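Local coordinates for D-mannonate dehydratase (Streptococcus suis, PDB 3BDK), which probably catalyses the dehydration of D-mannonate to 2-dehydro-3-deoxy-D-gluconate with the help of a manganese or ferrous ion, at residues A[80-85]-A[118-123]; A[127-132]-A[225-230]; A[213-218]-A[281-286]. All coordinates share one frame; numbering follows the deposited sequence.

Contact 1 (A[80-85]-A[118-123])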
ATOM      1  N   ILE A  80       2.329 -21.018   6.122  1.00 60.74           N
ATOM      2  CA  ILE A  80       1.285 -20.806   7.139  1.00 59.44           C
ATOM      3  C   ILE A  80       1.865 -20.289   8.454  1.00 58.78           C
ATOM      4  O   ILE A  80       2.708 -20.941   9.065  1.00 59.04           O
ATOM      5  CB  ILE A  80       0.514 -22.072   7.457  1.00 59.05           C
ATOM      6  CG1 ILE A  80       0.234 -22.874   6.176  1.00 59.00           C
ATOM      7  CG2 ILE A  80      -0.745 -21.702   8.228  1.00 59.32           C
ATOM      8  CD1 ILE A  80      -1.218 -22.845   5.685  1.00 59.37           C
ATOM      9  N   THR A  81       1.399 -19.123   8.888  1.00 57.77           N
ATOM     10  CA  THR A  81       1.894 -18.486  10.106  1.00 56.77           C
ATOM     11  C   THR A  81       0.856 -18.550  11.240  1.00 56.41           C
ATOM     12  O   THR A  81       1.205 -18.399  12.419  1.00 56.02           O
ATOM     13  CB  THR A  81       2.283 -17.012   9.829  1.00 56.97           C
ATOM     14  OG1 THR A  81       2.762 -16.382  11.028  1.00 57.34           O
ATOM     15  CG2 THR A  81       1.093 -16.231   9.279  1.00 56.03           C
ATOM     16  N   VAL A  82      -0.407 -18.773  10.853  1.00 55.69           N
ATOM     17  CA  VAL A  82      -1.583 -18.685  11.718  1.00 55.00           C
ATOM     18  C   VAL A  82      -2.738 -19.370  11.011  1.00 54.47           C
ATOM     19  O   VAL A  82      -2.839 -19.311   9.791  1.00 54.43           O
ATOM     20  CB  VAL A  82      -2.031 -17.213  11.941  1.00 55.22           C
ATOM     21  CG1 VAL A  82      -3.358 -17.154  12.703  1.00 55.15           C
ATOM     22  CG2 VAL A  82      -0.959 -16.388  12.657  1.00 55.10           C
ATOM     23  N   ILE A  83      -3.616 -20.009  11.771  1.00 54.04           N
ATOM     24  CA  ILE A  83      -4.832 -20.571  11.199  1.00 54.06           C
ATOM     25  C   ILE A  83      -6.023 -19.719  11.598  1.00 53.82           C
ATOM     26  O   ILE A  83      -6.270 -19.505  12.782  1.00 53.85           O
ATOM     27  CB  ILE A  83      -5.030 -22.049  11.614  1.00 54.37           C
ATOM     28  CG1 ILE A  83      -4.060 -22.926  10.814  1.00 54.67           C
ATOM     29  CG2 ILE A  83      -6.489 -22.507  11.406  1.00 53.96           C
ATOM     30  CD1 ILE A  83      -4.192 -24.391  11.059  1.00 56.27           C
ATOM     31  N   GLU A  84      -6.745 -19.200  10.612  1.00 53.49           N
ATOM     32  CA  GLU A  84      -7.871 -18.359  10.935  1.00 53.05           C
ATOM     33  C   GLU A  84      -9.071 -19.227  11.108  1.00 52.72           C
ATOM     34  O   GLU A  84      -9.841 -19.490  10.171  1.00 52.31           O
ATOM     35  CB  GLU A  84      -8.152 -17.272   9.918  1.00 53.39           C
ATOM     36  CG  GLU A  84      -9.164 -16.265  10.453  1.00 54.10           C
ATOM     37  CD  GLU A  84      -8.532 -15.020  11.062  1.00 54.81           C
ATOM     38  OE1 GLU A  84      -7.288 -14.907  11.085  1.00 55.57           O
ATOM     39  OE2 GLU A  84      -9.288 -14.127  11.494  1.00 54.78           O
ATOM     40  N   SER A  85      -9.168 -19.697  12.342  1.00 52.28           N
ATOM     41  CA  SER A  85     -10.382 -20.194  12.922  1.00 51.75           C
ATOM     42  C   SER A  85     -10.543 -21.688  12.756  1.00 51.40           C
ATOM     43  O   SER A  85     -10.801 -22.192  11.663  1.00 51.33           O
ATOM     44  CB  SER A  85     -11.609 -19.426  12.417  1.00 51.65           C
ATOM     45  OG  SER A  85     -12.598 -19.349  13.423  1.00 51.85           O
ATOM     46  N   ILE A 118       2.648 -24.894  12.173  1.00 54.45           N
ATOM     47  CA  ILE A 118       1.764 -23.727  12.305  1.00 53.67           C
ATOM     48  C   ILE A 118       1.484 -23.379  13.771  1.00 52.94           C
ATOM     49  O   ILE A 118       0.763 -24.126  14.440  1.00 53.08           O
ATOM     50  CB  ILE A 118       0.405 -23.964  11.623  1.00 53.78           C
ATOM     51  CG1 ILE A 118       0.573 -24.539  10.214  1.00 53.46           C
ATOM     52  CG2 ILE A 118      -0.390 -22.662  11.597  1.00 54.95           C
ATOM     53  CD1 ILE A 118      -0.704 -25.119   9.613  1.00 53.28           C
ATOM     54  N   PRO A 119       2.034 -22.235  14.257  1.00 52.32           N
ATOM     55  CA  PRO A 119       2.124 -21.838  15.674  1.00 51.74           C
ATOM     56  C   PRO A 119       0.988 -20.988  16.287  1.00 51.48           C
ATOM     57  O   PRO A 119       1.068 -20.635  17.470  1.00 51.14           O
ATOM     58  CB  PRO A 119       3.425 -21.033  15.716  1.00 51.59           C
ATOM     59  CG  PRO A 119       3.660 -20.567  14.303  1.00 51.57           C
ATOM     60  CD  PRO A 119       2.656 -21.214  13.395  1.00 52.08           C
ATOM     61  N   VAL A 120      -0.049 -20.662  15.521  1.00 51.07           N
ATOM     62  CA  VAL A 120      -1.140 -19.838  16.049  1.00 50.76           C
ATOM     63  C   VAL A 120      -2.506 -20.263  15.527  1.00 50.72           C
ATOM     64  O   VAL A 120      -2.653 -20.597  14.341  1.00 51.04           O
ATOM     65  CB  VAL A 120      -0.928 -18.318  15.779  1.00 50.90           C
ATOM     66  CG1 VAL A 120      -2.172 -17.522  16.146  1.00 50.55           C
ATOM     67  CG2 VAL A 120       0.285 -17.770  16.554  1.00 50.30           C
ATOM     68  N   VAL A 121      -3.498 -20.254  16.424  1.00 50.32           N
ATOM     69  CA  VAL A 121      -4.896 -20.526  16.062  1.00 49.79           C
ATOM     70  C   VAL A 121      -5.835 -19.425  16.586  1.00 49.50           C
ATOM     71  O   VAL A 121      -6.020 -19.283  17.799  1.00 49.76           O
ATOM     72  CB  VAL A 121      -5.371 -21.917  16.572  1.00 49.67           C
ATOM     73  CG1 VAL A 121      -6.832 -22.133  16.250  1.00 49.24           C
ATOM     74  CG2 VAL A 121      -4.547 -23.028  15.957  1.00 49.38           C
ATOM     75  N   CYS A 122      -6.390 -18.643  15.659  1.00 48.90           N
ATOM     76  CA  CYS A 122      -7.457 -17.684  15.942  1.00 47.62           C
ATOM     77  C   CYS A 122      -8.806 -18.431  16.003  1.00 46.21           C
ATOM     78  O   CYS A 122      -8.937 -19.528  15.452  1.00 45.60           O
ATOM     79  CB  CYS A 122      -7.463 -16.555  14.881  1.00 47.92           C
ATOM     80  SG  CYS A 122      -8.837 -15.272  14.986  1.00 50.05           S
ATOM     81  N   TYR A 123      -9.785 -17.836  16.693  1.00 44.44           N
ATOM     82  CA  TYR A 123     -11.131 -18.414  16.904  1.00 42.54           C
ATOM     83  C   TYR A 123     -11.928 -17.392  17.722  1.00 41.89           C
ATOM     84  O   TYR A 123     -11.327 -16.561  18.408  1.00 41.92           O
ATOM     85  CB  TYR A 123     -11.047 -19.725  17.704  1.00 41.62           C
ATOM     86  CG  TYR A 123     -10.602 -19.467  19.115  1.00 39.91           C
ATOM     87  CD1 TYR A 123     -11.520 -19.457  20.174  1.00 37.41           C
ATOM     88  CD2 TYR A 123      -9.277 -19.151  19.386  1.00 38.46           C
ATOM     89  CE1 TYR A 123     -11.108 -19.161  21.464  1.00 36.21           C
ATOM     90  CE2 TYR A 123      -8.858 -18.862  20.676  1.00 38.39           C
ATOM     91  CZ  TYR A 123      -9.778 -18.866  21.707  1.00 37.36           C
ATOM     92  OH  TYR A 123      -9.332 -18.581  22.972  1.00 38.79           O
TER
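I83 and V120 begin the backbone pairing of two parallel strands. The amide of I83 donates to V120 O (N to O 2.8 Å, 161° at the hydrogen). I83 O then accepts from C122 N at 3.0 Å. One residue thus uses both backbone groups on the two neighbours of V121, the signature of a parallel bridge. V120 O also receives a CA-H...O contact from V82 CA, 3.4 Å away.

The strands, 25° apart in direction, are joined through helix 99-114 in a beta-alpha-beta crossover, the repeating element of the TIM barrel. The helix packs V113 against I83 and V121, and branched aliphatic residues suit that greasy interface. On the same side I118 wedges between two isoleucines: with CG2 anti to the backbone N, that methyl reaches I80 CG2 at 3.5 Å and I83 CG1 at 3.8 Å. The I83 and I118 chains meet nearly at right angles, and their CD1 methyls lie 3.8 Å apart.

On the side facing the barrel interior, V82 and V120 lie alongside each other and point the same way, their CG1 methyls 3.7 Å apart, and the ring of F284 packs on both of these compact valines.

Polar chemistry enters with E84, the centre of an inverse gamma turn and a residue of the sugar pocket. Its CG is anti to the backbone N and the chain bends at chi2 (96°), which brings OE2 to 3.7 Å from C122 SG, a packing contact with a small, weakly polar thiol. The carboxylate's main partner is R328, which forms a salt bridge with OE1.

Contact 2 (A[127-132]-A[225-230]). With DNO (D-mannose), chain C.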
ATOM      1  N   PRO A 127     -21.814 -15.734  20.443  1.00 37.95           N
ATOM      2  CA  PRO A 127     -23.080 -16.391  20.204  1.00 37.37           C
ATOM      3  C   PRO A 127     -23.590 -16.082  18.815  1.00 37.41           C
ATOM      4  O   PRO A 127     -23.425 -14.952  18.350  1.00 37.37           O
ATOM      5  CB  PRO A 127     -23.991 -15.740  21.230  1.00 37.36           C
ATOM      6  CG  PRO A 127     -23.085 -15.382  22.350  1.00 37.12           C
ATOM      7  CD  PRO A 127     -21.776 -15.040  21.743  1.00 37.86           C
ATOM      8  N   VAL A 128     -24.156 -17.101  18.162  1.00 36.93           N
ATOM      9  CA  VAL A 128     -24.947 -16.992  16.941  1.00 36.81           C
ATOM     10  C   VAL A 128     -24.171 -16.625  15.666  1.00 37.60           C
ATOM     11  O   VAL A 128     -23.978 -17.475  14.798  1.00 37.96           O
ATOM     12  CB  VAL A 128     -26.179 -16.066  17.127  1.00 36.89           C
ATOM     13  CG1 VAL A 128     -27.175 -16.287  16.010  1.00 36.31           C
ATOM     14  CG2 VAL A 128     -26.851 -16.331  18.446  1.00 36.09           C
ATOM     15  N   PHE A 129     -23.744 -15.369  15.547  1.00 38.14           N
ATOM     16  CA  PHE A 129     -23.037 -14.880  14.359  1.00 38.40           C
ATOM     17  C   PHE A 129     -21.584 -14.603  14.703  1.00 38.83           C
ATOM     18  O   PHE A 129     -21.264 -14.414  15.874  1.00 38.44           O
ATOM     19  CB  PHE A 129     -23.651 -13.568  13.857  1.00 38.28           C
ATOM     20  CG  PHE A 129     -25.154 -13.538  13.882  1.00 37.72           C
ATOM     21  CD1 PHE A 129     -25.830 -12.981  14.961  1.00 36.53           C
ATOM     22  CD2 PHE A 129     -25.891 -14.054  12.822  1.00 36.18           C
ATOM     23  CE1 PHE A 129     -27.229 -12.948  14.995  1.00 36.37           C
ATOM     24  CE2 PHE A 129     -27.280 -14.031  12.847  1.00 35.67           C
ATOM     25  CZ  PHE A 129     -27.953 -13.475  13.940  1.00 36.54           C
ATOM     26  N   ASP A 130     -20.719 -14.551  13.682  1.00 39.24           N
ATOM     27  CA  ASP A 130     -19.324 -14.138  13.879  1.00 39.72           C
ATOM     28  C   ASP A 130     -19.060 -12.670  13.537  1.00 39.24           C
ATOM     29  O   ASP A 130     -17.971 -12.134  13.789  1.00 39.46           O
ATOM     30  CB  ASP A 130     -18.395 -15.027  13.080  1.00 40.26           C
ATOM     31  CG  ASP A 130     -18.592 -16.484  13.391  1.00 42.14           C
ATOM     32  OD1 ASP A 130     -18.494 -17.292  12.428  1.00 44.53           O
ATOM     33  OD2 ASP A 130     -18.852 -16.810  14.587  1.00 42.52           O
ATOM     34  N   TRP A 131     -20.065 -12.036  12.958  1.00 38.52           N
ATOM     35  CA  TRP A 131     -20.051 -10.607  12.703  1.00 38.08           C
ATOM     36  C   TRP A 131     -21.439 -10.228  12.205  1.00 37.70           C
ATOM     37  O   TRP A 131     -22.238 -11.092  11.832  1.00 37.06           O
ATOM     38  CB  TRP A 131     -18.977 -10.239  11.670  1.00 38.31           C
ATOM     39  CG  TRP A 131     -19.085 -11.022  10.395  1.00 38.90           C
ATOM     40  CD1 TRP A 131     -18.481 -12.203  10.110  1.00 38.77           C
ATOM     41  CD2 TRP A 131     -19.869 -10.688   9.240  1.00 40.11           C
ATOM     42  NE1 TRP A 131     -18.824 -12.628   8.849  1.00 37.99           N
ATOM     43  CE2 TRP A 131     -19.679 -11.721   8.292  1.00 39.20           C
ATOM     44  CE3 TRP A 131     -20.713  -9.617   8.912  1.00 40.14           C
ATOM     45  CZ2 TRP A 131     -20.293 -11.712   7.032  1.00 40.26           C
ATOM     46  CZ3 TRP A 131     -21.334  -9.615   7.649  1.00 39.00           C
ATOM     47  CH2 TRP A 131     -21.115 -10.654   6.733  1.00 39.17           C
ATOM     48  N   THR A 132     -21.719  -8.936  12.191  1.00 37.34           N
ATOM     49  CA  THR A 132     -22.991  -8.437  11.722  1.00 37.02           C
ATOM     50  C   THR A 132     -22.724  -7.120  11.016  1.00 36.82           C
ATOM     51  O   THR A 132     -22.073  -6.227  11.569  1.00 36.85           O
ATOM     52  CB  THR A 132     -23.924  -8.224  12.912  1.00 37.05           C
ATOM     53  OG1 THR A 132     -24.163  -9.482  13.551  1.00 38.21           O
ATOM     54  CG2 THR A 132     -25.258  -7.597  12.497  1.00 38.24           C
ATOM     55  N   TYR A 225     -20.480  -5.145  21.210  1.00 30.25           N
ATOM     56  CA  TYR A 225     -21.588  -4.915  22.130  1.00 29.88           C
ATOM     57  C   TYR A 225     -22.803  -5.754  21.749  1.00 30.50           C
ATOM     58  O   TYR A 225     -22.868  -6.308  20.651  1.00 30.45           O
ATOM     59  CB  TYR A 225     -21.962  -3.431  22.159  1.00 28.61           C
ATOM     60  CG  TYR A 225     -21.968  -2.775  20.796  1.00 27.53           C
ATOM     61  CD1 TYR A 225     -22.985  -3.029  19.886  1.00 26.78           C
ATOM     62  CD2 TYR A 225     -20.957  -1.900  20.421  1.00 25.77           C
ATOM     63  CE1 TYR A 225     -22.995  -2.432  18.640  1.00 26.96           C
ATOM     64  CE2 TYR A 225     -20.958  -1.297  19.178  1.00 26.20           C
ATOM     65  CZ  TYR A 225     -21.979  -1.567  18.291  1.00 27.44           C
ATOM     66  OH  TYR A 225     -21.985  -0.969  17.052  1.00 27.20           O
ATOM     67  N   GLY A 226     -23.764  -5.843  22.662  1.00 31.34           N
ATOM     68  CA  GLY A 226     -24.951  -6.668  22.450  1.00 31.01           C
ATOM     69  C   GLY A 226     -25.721  -6.209  21.236  1.00 31.72           C
ATOM     70  O   GLY A 226     -26.014  -5.024  21.103  1.00 32.14           O
ATOM     71  N   ILE A 227     -26.011  -7.133  20.327  1.00 32.15           N
ATOM     72  CA  ILE A 227     -27.001  -6.899  19.270  1.00 32.92           C
ATOM     73  C   ILE A 227     -28.170  -7.826  19.501  1.00 32.54           C
ATOM     74  O   ILE A 227     -27.994  -8.919  20.038  1.00 32.75           O
ATOM     75  CB  ILE A 227     -26.469  -7.191  17.852  1.00 32.64           C
ATOM     76  CG1 ILE A 227     -25.888  -8.617  17.776  1.00 34.43           C
ATOM     77  CG2 ILE A 227     -25.507  -6.091  17.405  1.00 34.82           C
ATOM     78  CD1 ILE A 227     -24.946  -8.933  16.558  1.00 34.33           C
ATOM     79  N   PHE A 228     -29.363  -7.393  19.096  1.00 32.39           N
ATOM     80  CA  PHE A 228     -30.512  -8.280  19.068  1.00 31.96           C
ATOM     81  C   PHE A 228     -30.686  -9.003  20.411  1.00 31.99           C
ATOM     82  O   PHE A 228     -31.056 -10.196  20.452  1.00 31.82           O
ATOM     83  CB  PHE A 228     -30.309  -9.331  17.970  1.00 31.86           C
ATOM     84  CG  PHE A 228     -30.144  -8.762  16.598  1.00 31.12           C
ATOM     85  CD1 PHE A 228     -31.010  -7.776  16.127  1.00 31.94           C
ATOM     86  CD2 PHE A 228     -29.169  -9.266  15.751  1.00 30.09           C
ATOM     87  CE1 PHE A 228     -30.891  -7.279  14.855  1.00 30.78           C
ATOM     88  CE2 PHE A 228     -29.035  -8.790  14.472  1.00 30.10           C
ATOM     89  CZ  PHE A 228     -29.883  -7.793  14.013  1.00 32.38           C
ATOM     90  N   GLY A 229     -30.374  -8.302  21.497  1.00 31.35           N
ATOM     91  CA  GLY A 229     -30.466  -8.880  22.838  1.00 30.95           C
ATOM     92  C   GLY A 229     -29.596 -10.094  23.114  1.00 30.46           C
ATOM     93  O   GLY A 229     -29.738 -10.724  24.162  1.00 30.76           O
ATOM     94  N   LEU A 230     -28.693 -10.423  22.192  1.00 30.02           N
ATOM     95  CA  LEU A 230     -27.716 -11.486  22.416  1.00 29.85           C
ATOM     96  C   LEU A 230     -26.535 -10.980  23.222  1.00 30.52           C
ATOM     97  O   LEU A 230     -26.148  -9.834  23.069  1.00 31.25           O
ATOM     98  CB  LEU A 230     -27.160 -11.985  21.105  1.00 29.33           C
ATOM     99  CG  LEU A 230     -28.016 -12.692  20.093  1.00 27.96           C
ATOM    100  CD1 LEU A 230     -27.191 -12.792  18.789  1.00 24.49           C
ATOM    101  CD2 LEU A 230     -28.405 -14.045  20.646  1.00 27.12           C
TER
HETATM  102  C1  DNO C 387     -15.319 -11.073  10.256  1.00 76.00           C
HETATM  103  C2  DNO C 387     -14.110 -11.642   9.494  1.00 76.10           C
HETATM  104  C3  DNO C 387     -14.391 -12.961   8.707  1.00 76.65           C
HETATM  105  C4  DNO C 387     -14.971 -14.228   9.416  1.00 77.21           C
HETATM  106  C5  DNO C 387     -14.490 -14.594  10.852  1.00 77.64           C
HETATM  107  C6  DNO C 387     -14.589 -16.111  11.059  1.00 77.45           C
HETATM  108  O1  DNO C 387     -15.275  -9.940  10.739  1.00 74.57           O
HETATM  109  O2  DNO C 387     -12.981 -11.775  10.375  1.00 75.96           O
HETATM  110  O3  DNO C 387     -13.182 -13.364   8.069  1.00 77.21           O
HETATM  111  O4  DNO C 387     -16.403 -14.195   9.351  1.00 76.63           O
HETATM  112  O5  DNO C 387     -13.137 -14.196  11.127  1.00 77.91           O
HETATM  113  O6  DNO C 387     -15.816 -16.419  11.727  1.00 76.74           O
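Two loops at the mouth of the barrel meet here, one from the sugar pocket and one folded as a type I' beta turn, with V128, F129 and T132 resting on I227, F228 and L230. The turn is closed by L230 N donating to I227 O at 2.7 Å, and G229 readily accepts the positive phi required at its third position.

L230 buries the largest area here. Its CD2 packs on V128 CG2 at 3.5 Å, while CD1 reaches F129 CE1 at 3.8 Å; it crosses both side chains at about right angles. V128 CG1 sits over the centre of the F129 ring, 3.4 Å above its plane, and the flat ring suits a place pressed from several sides. Farther along, T132 and I227 meet tip to tip, OG1 to CD1.

D130 and W131 leave this interface for the bound D-mannose. W131 NE1 lies 2.9 Å from O4, which sits at the indole edge near the ring plane, and D130 OD1 is 2.9 Å from O6.

Across the two segments the grip is almost wholly apolar and undirected, whereas the pocket loop meets its polar sugar with the side chains of D130 and W131.

Contact 3 (A[213-218]-A[281-286]). With MN (manganese (II) ion), chain D.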
ATOM      1  N   GLY A 213       2.575 -26.931  21.094  1.00 54.36           N
ATOM      2  CA  GLY A 213       3.325 -25.726  20.697  1.00 53.46           C
ATOM      3  C   GLY A 213       2.478 -24.538  20.226  1.00 52.75           C
ATOM      4  O   GLY A 213       2.950 -23.384  20.227  1.00 52.77           O
ATOM      5  N   VAL A 214       1.241 -24.836  19.825  1.00 51.59           N
ATOM      6  CA  VAL A 214       0.275 -23.899  19.241  1.00 50.66           C
ATOM      7  C   VAL A 214      -0.234 -22.844  20.229  1.00 50.09           C
ATOM      8  O   VAL A 214      -0.681 -23.196  21.322  1.00 50.40           O
ATOM      9  CB  VAL A 214      -0.961 -24.688  18.729  1.00 50.88           C
ATOM     10  CG1 VAL A 214      -2.020 -23.757  18.176  1.00 50.98           C
ATOM     11  CG2 VAL A 214      -0.562 -25.721  17.688  1.00 50.30           C
ATOM     12  N   LYS A 215      -0.185 -21.563  19.846  1.00 48.98           N
ATOM     13  CA  LYS A 215      -0.727 -20.471  20.690  1.00 48.30           C
ATOM     14  C   LYS A 215      -2.127 -20.031  20.249  1.00 47.06           C
ATOM     15  O   LYS A 215      -2.368 -19.771  19.057  1.00 46.99           O
ATOM     16  CB  LYS A 215       0.186 -19.234  20.707  1.00 48.09           C
ATOM     17  CG  LYS A 215       1.642 -19.500  20.990  1.00 48.70           C
ATOM     18  CD  LYS A 215       2.409 -18.202  21.182  1.00 49.45           C
ATOM     19  CE  LYS A 215       3.812 -18.313  20.578  1.00 52.34           C
ATOM     20  NZ  LYS A 215       4.725 -17.220  21.039  1.00 52.71           N
ATOM     21  N   MET A 216      -3.044 -19.948  21.208  1.00 45.52           N
ATOM     22  CA  MET A 216      -4.424 -19.576  20.918  1.00 43.82           C
ATOM     23  C   MET A 216      -4.607 -18.063  20.960  1.00 42.93           C
ATOM     24  O   MET A 216      -3.976 -17.373  21.762  1.00 42.78           O
ATOM     25  CB  MET A 216      -5.379 -20.249  21.905  1.00 43.76           C
ATOM     26  CG  MET A 216      -5.236 -21.761  21.974  1.00 42.20           C
ATOM     27  SD  MET A 216      -5.409 -22.549  20.362  1.00 38.51           S
ATOM     28  CE  MET A 216      -7.191 -22.569  20.183  1.00 40.31           C
ATOM     29  N   ALA A 217      -5.476 -17.552  20.093  1.00 41.78           N
ATOM     30  CA  ALA A 217      -5.654 -16.113  19.944  1.00 40.83           C
ATOM     31  C   ALA A 217      -7.092 -15.771  19.571  1.00 40.03           C
ATOM     32  O   ALA A 217      -7.535 -16.043  18.454  1.00 39.83           O
ATOM     33  CB  ALA A 217      -4.689 -15.563  18.906  1.00 40.62           C
ATOM     34  N   ILE A 218      -7.817 -15.174  20.511  1.00 39.09           N
ATOM     35  CA  ILE A 218      -9.266 -15.058  20.403  1.00 38.14           C
ATOM     36  C   ILE A 218      -9.664 -13.797  19.644  1.00 38.10           C
ATOM     37  O   ILE A 218      -9.347 -12.683  20.062  1.00 36.92           O
ATOM     38  CB  ILE A 218      -9.936 -15.043  21.790  1.00 37.85           C
ATOM     39  CG1 ILE A 218     -11.456 -14.947  21.647  1.00 38.12           C
ATOM     40  CG2 ILE A 218      -9.401 -13.891  22.628  1.00 37.46           C
ATOM     41  CD1 ILE A 218     -12.692 -15.852  23.583  1.00 37.21           C
ATOM     42  N   ARG A 281       0.872 -10.884  25.361  1.00 41.62           N
ATOM     43  CA  ARG A 281      -0.362 -11.612  25.121  1.00 40.86           C
ATOM     44  C   ARG A 281      -1.008 -11.369  23.757  1.00 39.94           C
ATOM     45  O   ARG A 281      -2.147 -11.781  23.513  1.00 39.50           O
ATOM     46  CB  ARG A 281      -1.354 -11.384  26.284  1.00 41.43           C
ATOM     47  CG  ARG A 281      -1.039 -12.188  27.566  1.00 42.63           C
ATOM     48  CD  ARG A 281      -0.756 -13.668  27.239  1.00 45.05           C
ATOM     49  NE  ARG A 281      -0.543 -14.519  28.411  1.00 47.09           N
ATOM     50  CZ  ARG A 281       0.518 -14.457  29.212  1.00 47.90           C
ATOM     51  NH1 ARG A 281       1.480 -13.567  28.999  1.00 46.68           N
ATOM     52  NH2 ARG A 281       0.617 -15.296  30.235  1.00 47.77           N
ATOM     53  N   ILE A 282      -0.280 -10.707  22.866  1.00 39.03           N
ATOM     54  CA  ILE A 282      -0.728 -10.597  21.494  1.00 38.30           C
ATOM     55  C   ILE A 282      -0.097 -11.741  20.710  1.00 37.62           C
ATOM     56  O   ILE A 282       1.117 -11.787  20.570  1.00 37.53           O
ATOM     57  CB  ILE A 282      -0.365  -9.239  20.855  1.00 38.27           C
ATOM     58  CG1 ILE A 282      -0.823  -8.078  21.733  1.00 38.49           C
ATOM     59  CG2 ILE A 282      -0.984  -9.146  19.475  1.00 39.16           C
ATOM     60  CD1 ILE A 282      -1.226  -6.819  20.955  1.00 40.04           C
ATOM     61  N   ASN A 283      -0.925 -12.651  20.208  1.00 36.99           N
ATOM     62  CA  ASN A 283      -0.438 -13.793  19.443  1.00 36.54           C
ATOM     63  C   ASN A 283      -0.817 -13.703  17.969  1.00 36.23           C
ATOM     64  O   ASN A 283      -0.617 -14.649  17.208  1.00 36.04           O
ATOM     65  CB  ASN A 283      -0.959 -15.101  20.042  1.00 36.41           C
ATOM     66  CG  ASN A 283      -0.390 -15.379  21.418  1.00 36.08           C
ATOM     67  OD1 ASN A 283      -0.928 -16.189  22.174  1.00 36.55           O
ATOM     68  ND2 ASN A 283       0.707 -14.708  21.752  1.00 33.98           N
ATOM     69  N   PHE A 284      -1.365 -12.558  17.573  1.00 35.82           N
ATOM     70  CA  PHE A 284      -1.889 -12.387  16.224  1.00 35.44           C
ATOM     71  C   PHE A 284      -2.653 -11.073  16.091  1.00 36.28           C
ATOM     72  O   PHE A 284      -3.129 -10.518  17.081  1.00 36.61           O
ATOM     73  CB  PHE A 284      -2.795 -13.561  15.847  1.00 35.13           C
ATOM     74  CG  PHE A 284      -3.290 -13.514  14.431  1.00 35.48           C
ATOM     75  CD1 PHE A 284      -4.571 -13.939  14.116  1.00 35.99           C
ATOM     76  CD2 PHE A 284      -2.477 -13.047  13.412  1.00 36.38           C
ATOM     77  CE1 PHE A 284      -5.030 -13.897  12.813  1.00 34.84           C
ATOM     78  CE2 PHE A 284      -2.930 -13.003  12.108  1.00 34.64           C
ATOM     79  CZ  PHE A 284      -4.208 -13.429  11.808  1.00 34.75           C
ATOM     80  N   MET A 285      -2.766 -10.581  14.862  1.00 36.50           N
ATOM     81  CA  MET A 285      -3.016  -9.165  14.623  1.00 36.11           C
ATOM     82  C   MET A 285      -3.998  -8.964  13.474  1.00 35.99           C
ATOM     83  O   MET A 285      -3.780  -9.455  12.366  1.00 36.59           O
ATOM     84  CB  MET A 285      -1.706  -8.431  14.330  1.00 35.85           C
ATOM     85  CG  MET A 285      -1.022  -7.865  15.565  1.00 36.34           C
ATOM     86  SD  MET A 285      -2.069  -6.710  16.471  1.00 36.37           S
ATOM     87  CE  MET A 285      -1.394  -5.143  15.927  1.00 37.40           C
ATOM     88  N   HIS A 286      -5.079  -8.241  13.744  1.00 35.03           N
ATOM     89  CA  HIS A 286      -5.937  -7.720  12.686  1.00 34.20           C
ATOM     90  C   HIS A 286      -5.886  -6.197  12.635  1.00 33.79           C
ATOM     91  O   HIS A 286      -6.490  -5.517  13.465  1.00 33.98           O
ATOM     92  CB  HIS A 286      -7.378  -8.192  12.885  1.00 34.16           C
ATOM     93  CG  HIS A 286      -7.659  -9.541  12.303  1.00 34.53           C
ATOM     94  ND1 HIS A 286      -8.829  -9.837  11.638  1.00 35.29           N
ATOM     95  CD2 HIS A 286      -6.919 -10.677  12.285  1.00 35.12           C
ATOM     96  CE1 HIS A 286      -8.799 -11.096  11.235  1.00 35.84           C
ATOM     97  NE2 HIS A 286      -7.651 -11.627  11.616  1.00 35.34           N
TER
HETATM   98 MN    MN D 388     -11.260 -10.388  11.358  1.00100.95          MN
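N283 meets K215 and A217 across the inside of the TIM barrel. Strands 215-218 and 282-286 are not neighbours in the parallel sheet: 252-257 runs between them, so the contact is made by side chains rather than by a backbone ladder. Their axes come within 6.6 Å and diverge by 43°.

N283 carries the largest share of the contact. Its CB rests against A217 CB at 3.9 Å, where alanine's single methyl lets the asparagine come close to strand 215-218. With CG anti to the carbonyl carbon (chi1 -67°), the next atom turns toward K215: CG lies 4.0 Å from both CB and CD of the lysine, whose chain crosses the asparagine at about a right angle. The outer end of the amide comes next to the backbone carbonyl of M216, a polar spot for which a short amide side chain is well suited in this buried setting. The lysine's aliphatic stem lines the amide, as suits a residue that is only partly exposed.

N283 has a psi of only 8°, far from extended, consistent with the consecutive residues N283 and F284 both turning CB toward 213-218; F284 CB lies 4.1 Å from A217 CB. From there the ring of F284 swings away, to pack on V82, V120 and C122 from the other side of the barrel and on T255 of the intervening strand. A large flat ring suits the barrel interior, where it can touch several strands at once.

H286, two residues on, takes no part in the packing against 213-218 but binds the metal together with H219 and D330. F284 CE1 lies in plane at the edge of its imidazole, and H286 ND1 binds the manganese ion at 2.5 Å.

How the contacts relate
Contacts 1 and 3 are close companions in the barrel wall and interior, with centres about 8 Å apart. Strands 120-123 and 215-218 are neighbours in the seven-stranded parallel sheet, joined by probable hydrogen bonds between P119 O and K215 N and between V121 N and K215 O. Contact 2 lies farther out, its centre about 24 Å from that of contact 1 and 23 Å from that of contact 3, among loops that follow strands 120-123 and 215-218. Along the chain contact 1 closes before either other opens, whereas contacts 2 and 3 interleave. Together they place E84, D130, W131 and H286 around one sugar and manganese site.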